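Local structure of cysteine synthase 3 (Entamoeba histolytica, 6KR5) at residues Ile44-Glu49 with Ile304-Cys309; Gly22-Val27 with Cys50-Ser55; Met79-Ala84 with Tyr102-Val107. The protein catalyses the formation of L-cysteine from O-acetyl-L-serine and sulfide, using pyridoxal-5'-phosphate as cofactor. One frame throughout, in Å; residues are numbered along the deposited sequence.

Contact 1: residues Ile44-Glu49 with Ile304-Cys309. With PLP (pyridoxal-5'-phosphate), chain D.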
ATOM      1  N   ILE B  44      -5.241  22.560  -2.348  1.00 22.39           N
ATOM      2  CA  ILE B  44      -5.190  21.446  -3.289  1.00 22.94           C
ATOM      3  C   ILE B  44      -4.971  20.179  -2.478  1.00 20.86           C
ATOM      4  O   ILE B  44      -3.913  19.998  -1.865  1.00 21.39           O
ATOM      5  CB  ILE B  44      -4.098  21.626  -4.353  1.00 20.75           C
ATOM      6  CG1 ILE B  44      -4.309  22.947  -5.104  1.00 24.57           C
ATOM      7  CG2 ILE B  44      -4.155  20.475  -5.349  1.00 23.07           C
ATOM      8  CD1 ILE B  44      -3.512  24.102  -4.579  1.00 26.05           C
ATOM      9  N   LEU B  45      -5.976  19.305  -2.467  1.00 21.66           N
ATOM     10  CA  LEU B  45      -5.989  18.121  -1.620  1.00 21.13           C
ATOM     11  C   LEU B  45      -6.008  16.879  -2.490  1.00 20.93           C
ATOM     12  O   LEU B  45      -6.706  16.850  -3.510  1.00 21.68           O
ATOM     13  CB  LEU B  45      -7.215  18.109  -0.702  1.00 22.88           C
ATOM     14  CG  LEU B  45      -7.490  19.405   0.051  1.00 19.60           C
ATOM     15  CD1 LEU B  45      -8.798  19.245   0.838  1.00 21.63           C
ATOM     16  CD2 LEU B  45      -6.315  19.745   0.963  1.00 22.06           C
ATOM     17  N   VAL B  46      -5.266  15.850  -2.080  1.00 20.58           N
ATOM     18  CA  VAL B  46      -5.201  14.596  -2.826  1.00 20.26           C
ATOM     19  C   VAL B  46      -5.828  13.482  -1.999  1.00 19.45           C
ATOM     20  O   VAL B  46      -5.534  13.333  -0.806  1.00 19.74           O
ATOM     21  CB  VAL B  46      -3.756  14.247  -3.239  1.00 18.76           C
ATOM     22  CG1 VAL B  46      -3.302  15.178  -4.352  1.00 20.13           C
ATOM     23  CG2 VAL B  46      -2.785  14.291  -2.057  1.00 19.29           C
ATOM     24  N   LYS B  47      -6.687  12.691  -2.639  1.00 19.69           N
ATOM     25  CA  LYS B  47      -7.340  11.560  -1.990  1.00 19.24           C
ATOM     26  C   LYS B  47      -6.592  10.295  -2.384  1.00 20.20           C
ATOM     27  O   LYS B  47      -6.522   9.959  -3.568  1.00 20.03           O
ATOM     28  CB  LYS B  47      -8.812  11.461  -2.385  1.00 20.70           C
ATOM     29  CG  LYS B  47      -9.544  10.387  -1.583  1.00 23.13           C
ATOM     30  CD  LYS B  47     -11.039  10.575  -1.585  1.00 23.36           C
ATOM     31  CE  LYS B  47     -11.724   9.497  -0.747  1.00 23.83           C
ATOM     32  NZ  LYS B  47     -11.448   9.542   0.726  1.00 21.40           N
ATOM     33  N   LEU B  48      -6.019   9.609  -1.393  1.00 20.73           N
ATOM     34  CA  LEU B  48      -5.021   8.567  -1.646  1.00 20.11           C
ATOM     35  C   LEU B  48      -5.686   7.195  -1.661  1.00 19.07           C
ATOM     36  O   LEU B  48      -5.752   6.502  -0.639  1.00 19.50           O
ATOM     37  CB  LEU B  48      -3.914   8.646  -0.607  1.00 20.44           C
ATOM     38  CG  LEU B  48      -3.338  10.049  -0.517  1.00 20.49           C
ATOM     39  CD1 LEU B  48      -2.221  10.053   0.504  1.00 20.43           C
ATOM     40  CD2 LEU B  48      -2.804  10.467  -1.847  1.00 20.64           C
ATOM     41  N   GLU B  49      -6.129   6.776  -2.852  1.00 19.05           N
ATOM     42  CA  GLU B  49      -6.750   5.466  -2.976  1.00 18.59           C
ATOM     43  C   GLU B  49      -5.731   4.344  -2.849  1.00 19.04           C
ATOM     44  O   GLU B  49      -6.115   3.171  -2.762  1.00 19.77           O
ATOM     45  CB  GLU B  49      -7.529   5.392  -4.291  1.00 18.66           C
ATOM     46  CG  GLU B  49      -8.724   6.348  -4.273  1.00 18.68           C
ATOM     47  CD  GLU B  49      -9.735   5.957  -3.200  1.00 19.75           C
ATOM     48  OE1 GLU B  49     -10.185   4.793  -3.252  1.00 20.24           O
ATOM     49  OE2 GLU B  49     -10.076   6.795  -2.329  1.00 20.20           O
ATOM     50  N   ILE B 304      -8.375  16.016  -5.619  1.00 19.77           N
ATOM     51  CA  ILE B 304      -7.835  15.250  -6.736  1.00 20.04           C
ATOM     52  C   ILE B 304      -7.770  13.789  -6.313  1.00 19.29           C
ATOM     53  O   ILE B 304      -7.130  13.464  -5.308  1.00 19.58           O
ATOM     54  CB  ILE B 304      -6.442  15.759  -7.138  1.00 18.54           C
ATOM     55  CG1 ILE B 304      -6.454  17.282  -7.325  1.00 19.57           C
ATOM     56  CG2 ILE B 304      -5.955  15.086  -8.413  1.00 20.19           C
ATOM     57  CD1 ILE B 304      -5.083  17.824  -7.654  1.00 24.55           C
ATOM     58  N   ILE B 305      -8.403  12.911  -7.086  1.00 17.71           N
ATOM     59  CA  ILE B 305      -8.315  11.474  -6.830  1.00 18.40           C
ATOM     60  C   ILE B 305      -6.962  10.968  -7.302  1.00 20.08           C
ATOM     61  O   ILE B 305      -6.564  11.216  -8.447  1.00 19.34           O
ATOM     62  CB  ILE B 305      -9.444  10.722  -7.553  1.00 18.93           C
ATOM     63  CG1 ILE B 305     -10.814  11.259  -7.153  1.00 21.03           C
ATOM     64  CG2 ILE B 305      -9.350   9.222  -7.258  1.00 19.17           C
ATOM     65  CD1 ILE B 305     -11.089  11.141  -5.656  1.00 21.45           C
ATOM     66  N   LEU B 306      -6.255  10.235  -6.430  1.00 19.68           N
ATOM     67  CA  LEU B 306      -5.020   9.547  -6.815  1.00 16.61           C
ATOM     68  C   LEU B 306      -5.304   8.049  -6.824  1.00 18.48           C
ATOM     69  O   LEU B 306      -5.358   7.428  -5.753  1.00 18.95           O
ATOM     70  CB  LEU B 306      -3.872   9.878  -5.852  1.00 17.10           C
ATOM     71  CG  LEU B 306      -3.582  11.369  -5.605  1.00 18.03           C
ATOM     72  CD1 LEU B 306      -2.179  11.525  -5.014  1.00 20.16           C
ATOM     73  CD2 LEU B 306      -3.709  12.173  -6.856  1.00 20.56           C
ATOM     74  N   PRO B 307      -5.513   7.427  -7.993  1.00 17.69           N
ATOM     75  CA  PRO B 307      -6.074   6.058  -8.004  1.00 17.63           C
ATOM     76  C   PRO B 307      -5.184   4.946  -7.455  1.00 18.36           C
ATOM     77  O   PRO B 307      -5.737   3.923  -7.013  1.00 19.72           O
ATOM     78  CB  PRO B 307      -6.379   5.826  -9.493  1.00 17.71           C
ATOM     79  CG  PRO B 307      -6.657   7.205 -10.033  1.00 16.56           C
ATOM     80  CD  PRO B 307      -5.645   8.079  -9.312  1.00 17.76           C
ATOM     81  N   ASP B 308      -3.855   5.053  -7.509  1.00 18.06           N
ATOM     82  CA  ASP B 308      -3.014   3.962  -7.001  1.00 19.32           C
ATOM     83  C   ASP B 308      -1.602   4.483  -6.738  1.00 18.81           C
ATOM     84  O   ASP B 308      -1.332   5.687  -6.843  1.00 19.43           O
ATOM     85  CB  ASP B 308      -3.028   2.732  -7.933  1.00 20.84           C
ATOM     86  CG  ASP B 308      -2.260   2.924  -9.245  1.00 19.27           C
ATOM     87  OD1 ASP B 308      -1.746   4.032  -9.529  1.00 19.70           O
ATOM     88  OD2 ASP B 308      -2.190   1.931 -10.020  1.00 18.66           O
ATOM     89  N   CYS B 309      -0.699   3.563  -6.417  0.52 21.58           N
ATOM     90  CA  CYS B 309       0.634   3.870  -5.916  0.52 22.02           C
ATOM     91  C   CYS B 309       1.697   3.656  -6.988  0.52 20.27           C
ATOM     92  O   CYS B 309       1.566   2.786  -7.853  0.52 21.43           O
ATOM     93  CB  CYS B 309       0.944   2.994  -4.704  0.52 22.78           C
ATOM     94  SG  CYS B 309       2.573   3.276  -3.995  0.52 34.10           S
TER
HETATM   95  N1  PLP D 401      -6.013   5.041 -12.619  1.00 18.00           N
HETATM   96  C2  PLP D 401      -5.886   3.742 -12.210  1.00 18.83           C
HETATM   97  C2A PLP D 401      -4.528   3.251 -11.813  1.00 19.55           C
HETATM   98  C3  PLP D 401      -6.998   2.920 -12.166  1.00 19.99           C
HETATM   99  O3  PLP D 401      -6.846   1.625 -11.758  1.00 21.62           O
HETATM  100  C4  PLP D 401      -8.242   3.416 -12.532  1.00 17.41           C
HETATM  101  C4A PLP D 401      -9.433   2.528 -12.593  1.00 25.85           C
HETATM  102  O4A PLP D 401      -9.325   1.325 -12.324  1.00 25.38           O
HETATM  103  C5  PLP D 401      -8.360   4.743 -12.943  1.00 18.77           C
HETATM  104  C6  PLP D 401      -7.238   5.538 -12.986  1.00 19.71           C
HETATM  105  C5A PLP D 401      -9.672   5.337 -13.402  1.00 19.70           C
HETATM  106  O4P PLP D 401     -10.718   5.241 -12.475  1.00 17.81           O
HETATM  107  P   PLP D 401     -12.185   5.008 -13.073  1.00 18.62           P
HETATM  108  O1P PLP D 401     -12.418   6.050 -14.152  1.00 18.11           O
HETATM  109  O2P PLP D 401     -12.214   3.628 -13.666  1.00 19.28           O
HETATM  110  O3P PLP D 401     -13.133   5.157 -11.938  1.00 17.87           O
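L306, I304 and E49 lose the most surface where strand 43-48, continued by E49, runs beside strand 301-306, and they illustrate how side chains and backbone combine to join two inner strands. L306 sets CG anti to its own carbonyl carbon (chi1 -53°), so that both methyls lie on the face it shares with V46 and L48. Its CD1 does most of the touching: obliquely against V46 CB at 3.6 Å, and alongside L48, where L306 CD1 and L48 CD2 are squeezed to 3.4 Å. The other branch, L306 CD2, reaches V46 CG1 at 3.9 Å. I304 occupies the same face and lies beside I44, its terminal CD1 3.6 Å from I44 CG2. Helix 279-292 packs on both I304 and L306.

The main chain of I304 is gripped twice, its N giving to L45 O nearly along the C=O axis and its O taking an almost straight bond (171°) from K47 N at 2.8 Å. L306 repeats the pattern, from its N to K47 O and from E49 N to its O, the latter stretched to 3.1 Å as the strand turns into a 3-10 segment. E49 CB sits beside the L306 carbonyl, but a bend at chi2 (-64°) carries the carboxylate away to T24 OG1, N52 ND2 and a salt bridge with R60. Just past the strand, P307 CB lies 3.2 Å from PLP N1, while D308 OD2 bonds to Y313 and N88. A strand end delivering residues to the cofactor pyridine in this way is consistent with the fold type II PLP-dependent enzymes.

Contact 2: residues Gly22-Val27 with Cys50-Ser55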
ATOM      1  N   GLY B  22     -11.809   1.538   1.518  1.00 19.05           N
ATOM      2  CA  GLY B  22     -12.289   2.900   1.602  1.00 21.34           C
ATOM      3  C   GLY B  22     -11.814   3.644   2.841  1.00 19.69           C
ATOM      4  O   GLY B  22     -10.810   3.306   3.494  1.00 22.71           O
ATOM      5  N   GLY B  23     -12.555   4.704   3.151  1.00 20.49           N
ATOM      6  CA  GLY B  23     -12.130   5.615   4.208  1.00 21.13           C
ATOM      7  C   GLY B  23     -10.703   6.084   4.046  1.00 23.99           C
ATOM      8  O   GLY B  23      -9.942   6.111   5.020  1.00 23.50           O
ATOM      9  N   THR B  24     -10.317   6.439   2.820  1.00 19.89           N
ATOM     10  CA  THR B  24      -8.928   6.772   2.510  1.00 18.70           C
ATOM     11  C   THR B  24      -8.591   8.217   2.868  1.00 19.91           C
ATOM     12  O   THR B  24      -9.473   9.073   2.944  1.00 19.80           O
ATOM     13  CB  THR B  24      -8.662   6.542   1.028  1.00 18.53           C
ATOM     14  OG1 THR B  24      -9.573   7.329   0.260  1.00 18.92           O
ATOM     15  CG2 THR B  24      -8.831   5.058   0.675  1.00 20.09           C
ATOM     16  N   PRO B  25      -7.311   8.514   3.099  1.00 19.30           N
ATOM     17  CA  PRO B  25      -6.946   9.846   3.596  1.00 19.36           C
ATOM     18  C   PRO B  25      -7.029  10.907   2.521  1.00 20.45           C
ATOM     19  O   PRO B  25      -6.793  10.648   1.339  1.00 20.06           O
ATOM     20  CB  PRO B  25      -5.493   9.674   4.052  1.00 20.46           C
ATOM     21  CG  PRO B  25      -5.205   8.218   3.996  1.00 25.27           C
ATOM     22  CD  PRO B  25      -6.147   7.625   3.012  1.00 21.25           C
ATOM     23  N   LEU B  26      -7.349  12.123   2.960  1.00 19.38           N
ATOM     24  CA  LEU B  26      -7.325  13.324   2.134  1.00 19.38           C
ATOM     25  C   LEU B  26      -6.212  14.220   2.675  1.00 22.46           C
ATOM     26  O   LEU B  26      -6.248  14.606   3.850  1.00 21.69           O
ATOM     27  CB  LEU B  26      -8.680  14.027   2.172  1.00 21.61           C
ATOM     28  CG  LEU B  26      -8.898  15.205   1.234  1.00 20.81           C
ATOM     29  CD1 LEU B  26      -8.688  14.812  -0.212  1.00 23.38           C
ATOM     30  CD2 LEU B  26     -10.309  15.736   1.430  1.00 21.95           C
ATOM     31  N   VAL B  27      -5.216  14.522   1.834  1.00 19.34           N
ATOM     32  CA  VAL B  27      -3.938  15.098   2.258  1.00 19.62           C
ATOM     33  C   VAL B  27      -3.650  16.378   1.480  1.00 19.25           C
ATOM     34  O   VAL B  27      -3.849  16.440   0.262  1.00 19.96           O
ATOM     35  CB  VAL B  27      -2.790  14.081   2.065  1.00 20.73           C
ATOM     36  CG1 VAL B  27      -1.446  14.648   2.560  1.00 19.24           C
ATOM     37  CG2 VAL B  27      -3.126  12.767   2.769  1.00 19.82           C
ATOM     38  N   CYS B  50      -4.443   4.674  -2.799  1.00 20.12           N
ATOM     39  CA  CYS B  50      -3.436   3.679  -2.476  0.66 20.36           C
ATOM     40  C   CYS B  50      -3.595   3.125  -1.065  1.00 19.88           C
ATOM     41  O   CYS B  50      -3.001   2.084  -0.749  1.00 19.70           O
ATOM     42  CB  CYS B  50      -2.059   4.303  -2.639  0.66 20.78           C
ATOM     43  SG  CYS B  50      -0.733   3.167  -2.322  0.66 28.02           S
ATOM     44  N   PHE B  51      -4.382   3.785  -0.211  1.00 19.68           N
ATOM     45  CA  PHE B  51      -4.577   3.299   1.149  1.00 21.46           C
ATOM     46  C   PHE B  51      -5.575   2.150   1.241  1.00 21.50           C
ATOM     47  O   PHE B  51      -5.732   1.576   2.323  1.00 22.74           O
ATOM     48  CB  PHE B  51      -5.002   4.449   2.064  1.00 19.07           C
ATOM     49  CG  PHE B  51      -3.842   5.216   2.633  1.00 20.54           C
ATOM     50  CD1 PHE B  51      -3.126   6.080   1.838  1.00 20.94           C
ATOM     51  CD2 PHE B  51      -3.484   5.075   3.959  1.00 25.73           C
ATOM     52  CE1 PHE B  51      -2.054   6.793   2.363  1.00 22.66           C
ATOM     53  CE2 PHE B  51      -2.414   5.781   4.479  1.00 23.32           C
ATOM     54  CZ  PHE B  51      -1.713   6.640   3.678  1.00 24.39           C
ATOM     55  N   ASN B  52      -6.254   1.793   0.150  1.00 18.76           N
ATOM     56  CA  ASN B  52      -7.050   0.573   0.155  1.00 19.13           C
ATOM     57  C   ASN B  52      -6.147  -0.642   0.381  1.00 19.58           C
ATOM     58  O   ASN B  52      -4.941  -0.592   0.103  1.00 20.39           O
ATOM     59  CB  ASN B  52      -7.810   0.454  -1.162  1.00 18.01           C
ATOM     60  CG  ASN B  52      -9.006   1.385  -1.217  1.00 19.36           C
ATOM     61  OD1 ASN B  52      -9.979   1.195  -0.487  1.00 22.79           O
ATOM     62  ND2 ASN B  52      -8.933   2.409  -2.061  1.00 20.46           N
ATOM     63  N   PRO B  53      -6.695  -1.747   0.905  1.00 19.39           N
ATOM     64  CA  PRO B  53      -5.834  -2.902   1.242  1.00 19.21           C
ATOM     65  C   PRO B  53      -5.012  -3.439   0.080  1.00 20.20           C
ATOM     66  O   PRO B  53      -3.864  -3.862   0.294  1.00 20.68           O
ATOM     67  CB  PRO B  53      -6.832  -3.950   1.760  1.00 20.64           C
ATOM     68  CG  PRO B  53      -8.207  -3.441   1.357  1.00 19.59           C
ATOM     69  CD  PRO B  53      -8.084  -1.945   1.350  1.00 21.07           C
ATOM     70  N   MET B  54      -5.550  -3.450  -1.143  1.00 18.74           N
ATOM     71  CA  MET B  54      -4.742  -3.799  -2.303  1.00 19.69           C
ATOM     72  C   MET B  54      -4.406  -2.566  -3.139  1.00 21.02           C
ATOM     73  O   MET B  54      -4.056  -2.680  -4.318  1.00 21.63           O
ATOM     74  CB  MET B  54      -5.415  -4.896  -3.129  1.00 19.54           C
ATOM     75  CG  MET B  54      -5.172  -6.305  -2.557  1.00 16.96           C
ATOM     76  SD  MET B  54      -3.437  -6.701  -2.189  1.00 21.47           S
ATOM     77  CE  MET B  54      -2.718  -6.456  -3.809  1.00 22.01           C
ATOM     78  N   SER B  55      -4.482  -1.390  -2.520  1.00 19.59           N
ATOM     79  CA  SER B  55      -3.724  -0.206  -2.927  1.00 21.89           C
ATOM     80  C   SER B  55      -4.202   0.416  -4.231  1.00 19.26           C
ATOM     81  O   SER B  55      -3.429   1.092  -4.919  1.00 18.79           O
ATOM     82  CB  SER B  55      -2.229  -0.518  -3.008  1.00 26.13           C
ATOM     83  OG  SER B  55      -1.796  -1.007  -1.751  1.00 25.38           O
TER
HETATM   84  O   HOH W   1      -7.466   2.884   4.297  1.00 40.02           O
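A proline whose CG points onto the face of a phenylalanine ring, a CH-pi contact, joins the loop leading into strand 26-28 to the loop between strand 43-48 and helix 58-72 in this fold type II PLP-dependent enzyme. F51 can be followed outward atom by atom. Its CB touches both neighbours at once, P25 CD at 3.5 Å and T24 CG2 at 4.1 Å. The ring then turns its face to the proline, whose own ring crosses it at about a right angle. F51 CG meets P25 CD at 3.4 Å. Next, F51 CD1 and CD2 each meet both P25 CD and P25 CG, while CE1, CE2 and CZ meet P25 CG, which is almost equidistant from the whole ring, 3.6 Å from F51 CG and 3.8 Å from F51 CZ at the tip. That evenness shows how centred the contact is: P25 CG stands 3.4 Å from the centroid of the F51 ring, only 7° off its normal. The second subunit packs here too, its Y14 against P25 and its T20 against F51, so the P25-F51 pair sits at the subunit interface.

The polar half of the contact involves the F51 carbonyl and N52. F51 O accepts a hydrogen bond from a water 2.9 Å away, which also reaches G22 O in a weak bond. N52, which opens a type I turn ending at S55, has its two amide ends divided between tasks. ND2 turns to E49 and lies near T24 CG2. N52 OD1 accepts G22 N at 2.7 Å, nearly along its C=O axis and close to straight at 162°.

Contact 3: residues Met79-Ala84 with Tyr102-Val107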
ATOM      1  N   MET B  79     -21.624 -20.310  -9.343  1.00 23.83           N
ATOM      2  CA  MET B  79     -21.221 -19.399 -10.401  1.00 23.07           C
ATOM      3  C   MET B  79     -19.809 -18.875 -10.164  1.00 23.10           C
ATOM      4  O   MET B  79     -19.266 -18.945  -9.059  1.00 24.50           O
ATOM      5  CB  MET B  79     -22.198 -18.224 -10.500  1.00 21.80           C
ATOM      6  CG  MET B  79     -23.580 -18.626 -10.973  1.00 25.83           C
ATOM      7  SD  MET B  79     -24.677 -17.200 -11.102  1.00 26.18           S
ATOM      8  CE  MET B  79     -23.947 -16.291 -12.449  1.00 24.64           C
ATOM      9  N   GLU B  80     -19.215 -18.351 -11.229  1.00 21.57           N
ATOM     10  CA  GLU B  80     -17.862 -17.803 -11.181  1.00 19.65           C
ATOM     11  C   GLU B  80     -17.855 -16.416 -11.798  1.00 21.21           C
ATOM     12  O   GLU B  80     -18.589 -16.151 -12.748  1.00 22.18           O
ATOM     13  CB  GLU B  80     -16.872 -18.717 -11.914  1.00 20.81           C
ATOM     14  CG  GLU B  80     -16.932 -20.154 -11.408  1.00 20.72           C
ATOM     15  CD  GLU B  80     -15.910 -21.067 -12.042  1.00 24.94           C
ATOM     16  OE1 GLU B  80     -15.025 -20.576 -12.780  1.00 26.15           O
ATOM     17  OE2 GLU B  80     -15.976 -22.292 -11.799  1.00 22.97           O
ATOM     18  N   ILE B  81     -17.026 -15.537 -11.249  1.00 18.86           N
ATOM     19  CA  ILE B  81     -16.853 -14.191 -11.782  1.00 19.65           C
ATOM     20  C   ILE B  81     -15.897 -14.244 -12.968  1.00 19.08           C
ATOM     21  O   ILE B  81     -14.961 -15.049 -12.991  1.00 20.24           O
ATOM     22  CB  ILE B  81     -16.332 -13.264 -10.664  1.00 21.09           C
ATOM     23  CG1 ILE B  81     -17.328 -13.209  -9.498  1.00 21.70           C
ATOM     24  CG2 ILE B  81     -16.056 -11.861 -11.201  1.00 22.26           C
ATOM     25  CD1 ILE B  81     -16.682 -13.190  -8.126  1.00 27.49           C
ATOM     26  N   ILE B  82     -16.121 -13.394 -13.977  1.00 20.08           N
ATOM     27  CA  ILE B  82     -15.170 -13.276 -15.078  1.00 20.49           C
ATOM     28  C   ILE B  82     -15.029 -11.808 -15.472  1.00 21.29           C
ATOM     29  O   ILE B  82     -15.991 -11.035 -15.410  1.00 20.85           O
ATOM     30  CB  ILE B  82     -15.567 -14.155 -16.289  1.00 20.51           C
ATOM     31  CG1 ILE B  82     -14.437 -14.170 -17.326  1.00 22.69           C
ATOM     32  CG2 ILE B  82     -16.889 -13.702 -16.910  1.00 22.37           C
ATOM     33  CD1 ILE B  82     -14.664 -15.129 -18.479  1.00 26.52           C
ATOM     34  N   GLU B  83     -13.816 -11.428 -15.864  1.00 20.56           N
ATOM     35  CA  GLU B  83     -13.543 -10.104 -16.398  1.00 18.59           C
ATOM     36  C   GLU B  83     -12.332 -10.198 -17.313  1.00 21.01           C
ATOM     37  O   GLU B  83     -11.471 -11.059 -17.129  1.00 20.42           O
ATOM     38  CB  GLU B  83     -13.325  -9.078 -15.282  1.00 19.23           C
ATOM     39  CG  GLU B  83     -13.057  -7.641 -15.777  1.00 20.71           C
ATOM     40  CD  GLU B  83     -14.226  -7.067 -16.563  1.00 21.17           C
ATOM     41  OE1 GLU B  83     -14.401  -7.439 -17.748  1.00 21.10           O
ATOM     42  OE2 GLU B  83     -14.948  -6.222 -15.996  1.00 20.75           O
ATOM     43  N   ALA B  84     -12.296  -9.329 -18.331  1.00 21.20           N
ATOM     44  CA  ALA B  84     -11.136  -9.172 -19.199  1.00 24.18           C
ATOM     45  C   ALA B  84     -10.402  -7.929 -18.727  1.00 25.24           C
ATOM     46  O   ALA B  84     -10.881  -6.808 -18.921  1.00 28.54           O
ATOM     47  CB  ALA B  84     -11.549  -9.052 -20.667  1.00 23.79           C
ATOM     48  N   TYR B 102     -15.924 -16.906  -4.000  1.00 22.23           N
ATOM     49  CA  TYR B 102     -16.307 -17.196  -5.370  1.00 21.93           C
ATOM     50  C   TYR B 102     -15.080 -17.309  -6.261  1.00 23.91           C
ATOM     51  O   TYR B 102     -14.135 -16.532  -6.106  1.00 22.96           O
ATOM     52  CB  TYR B 102     -17.214 -16.102  -5.940  1.00 22.13           C
ATOM     53  CG  TYR B 102     -18.641 -16.231  -5.501  1.00 23.71           C
ATOM     54  CD1 TYR B 102     -19.054 -15.714  -4.280  1.00 24.22           C
ATOM     55  CD2 TYR B 102     -19.580 -16.889  -6.299  1.00 22.97           C
ATOM     56  CE1 TYR B 102     -20.356 -15.832  -3.871  1.00 26.11           C
ATOM     57  CE2 TYR B 102     -20.882 -17.013  -5.890  1.00 27.03           C
ATOM     58  CZ  TYR B 102     -21.261 -16.485  -4.678  1.00 24.85           C
ATOM     59  OH  TYR B 102     -22.565 -16.606  -4.270  1.00 30.79           O
ATOM     60  N   PRO B 103     -15.063 -18.242  -7.205  1.00 19.87           N
ATOM     61  CA  PRO B 103     -13.954 -18.276  -8.166  1.00 20.98           C
ATOM     62  C   PRO B 103     -13.964 -17.022  -9.028  1.00 20.33           C
ATOM     63  O   PRO B 103     -15.026 -16.486  -9.364  1.00 20.94           O
ATOM     64  CB  PRO B 103     -14.234 -19.534  -8.997  1.00 22.83           C
ATOM     65  CG  PRO B 103     -15.132 -20.376  -8.129  1.00 22.64           C
ATOM     66  CD  PRO B 103     -15.978 -19.387  -7.365  1.00 20.61           C
ATOM     67  N   VAL B 104     -12.768 -16.547  -9.372  1.00 19.21           N
ATOM     68  CA  VAL B 104     -12.595 -15.386 -10.238  1.00 18.34           C
ATOM     69  C   VAL B 104     -11.741 -15.798 -11.434  1.00 19.45           C
ATOM     70  O   VAL B 104     -10.614 -16.287 -11.266  1.00 22.46           O
ATOM     71  CB  VAL B 104     -11.959 -14.202  -9.489  1.00 17.78           C
ATOM     72  CG1 VAL B 104     -11.749 -13.024 -10.431  1.00 20.45           C
ATOM     73  CG2 VAL B 104     -12.824 -13.792  -8.298  1.00 19.37           C
ATOM     74  N   ASN B 105     -12.276 -15.605 -12.639  1.00 19.41           N
ATOM     75  CA  ASN B 105     -11.559 -15.843 -13.884  1.00 19.64           C
ATOM     76  C   ASN B 105     -11.166 -14.506 -14.500  1.00 19.35           C
ATOM     77  O   ASN B 105     -12.027 -13.658 -14.729  1.00 21.21           O
ATOM     78  CB  ASN B 105     -12.427 -16.632 -14.867  1.00 19.81           C
ATOM     79  CG  ASN B 105     -12.891 -17.955 -14.299  1.00 21.51           C
ATOM     80  OD1 ASN B 105     -12.162 -18.946 -14.335  1.00 23.94           O
ATOM     81  ND2 ASN B 105     -14.109 -17.976 -13.763  1.00 23.25           N
ATOM     82  N   ILE B 106      -9.874 -14.314 -14.762  1.00 18.87           N
ATOM     83  CA  ILE B 106      -9.379 -13.086 -15.380  1.00 17.72           C
ATOM     84  C   ILE B 106      -8.739 -13.433 -16.713  1.00 18.44           C
ATOM     85  O   ILE B 106      -7.836 -14.278 -16.771  1.00 20.61           O
ATOM     86  CB  ILE B 106      -8.355 -12.364 -14.481  1.00 18.71           C
ATOM     87  CG1 ILE B 106      -8.948 -12.060 -13.101  1.00 19.95           C
ATOM     88  CG2 ILE B 106      -7.804 -11.119 -15.196  1.00 20.42           C
ATOM     89  CD1 ILE B 106     -10.104 -11.112 -13.085  1.00 17.66           C
ATOM     90  N   VAL B 107      -9.195 -12.772 -17.779  1.00 20.48           N
ATOM     91  CA  VAL B 107      -8.685 -12.991 -19.129  1.00 21.52           C
ATOM     92  C   VAL B 107      -7.729 -11.858 -19.475  1.00 20.46           C
ATOM     93  O   VAL B 107      -8.093 -10.683 -19.360  1.00 21.97           O
ATOM     94  CB  VAL B 107      -9.831 -13.060 -20.151  1.00 22.33           C
ATOM     95  CG1 VAL B 107      -9.294 -13.506 -21.493  1.00 24.18           C
ATOM     96  CG2 VAL B 107     -10.930 -13.989 -19.643  1.00 26.22           C
TER
HETATM   97  O   HOH W   2     -12.441 -21.449 -12.385  1.00 39.17           O
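Strand 80-84, helix 88-100 and strand 104-109 form a beta-alpha-beta crossover, and this contact zips its two strands together side by side and in parallel. The tight part is the stretch from I81 to A84, where carbonyl and amide groups alternate in regular bonds from P103 O to V107 N. Apolar groups pack on both faces. On one, I81 CD1 lies against Y102 CB at 3.7 Å and V104 CG2 at 3.9 Å. On the other, I82 holds CG1 anti to its backbone N (chi1 -171°) and extends CD1 to within 4.1 Å of V107 CG2, under a cover supplied by helix 135-149.

The opposite end of the pair, at M79, E80, Y102 and P103, is partly exposed and more loosely built. M79 O approaches the Y102 ring at its edge, in plane, 3.5 Å from CD2. E80 crosses P103 at about a right angle, its CG 3.7 Å from P103 CB, and E80 OE2 has a long, weak ion pair with K153. A water lies near both E80 OE1 and N105 OD1.

N105 bridges the two regimes. Its backbone N gives to I81 O at 2.8 Å, and its side-chain ND2 comes to I81 O as well, so one carbonyl takes two donors, both above its plane. The second proton of N105 ND2 runs straight (172°) to the anti lone pair of E80 OE1, 2.9 Å away, with carboxylate and amide nearly coplanar.

How the contacts relate
Contacts 1 and 2 belong together, their centres about 9 Å apart: strands 26-28 and 43-48 are neighbours in one mixed sheet, and C50 and C309, each modelled in two conformers, form a disulfide, although in one combination of conformers the sulfurs stand apart. Both touch the second subunit. Contact 3 stands apart in the separate parallel sheet, its nearest atoms about 15 Å from contact 1, and reaches no other chain of the assembly. Both strand pairs use parallel backbone bonding, but contact 1 is wholly buried and ends at the cofactor, whereas contact 3 is only partly buried, with a polar, water-touched edge toward its N-terminal end. Contact 2, without strand pairing between its segments, relies on ring packing and one amide.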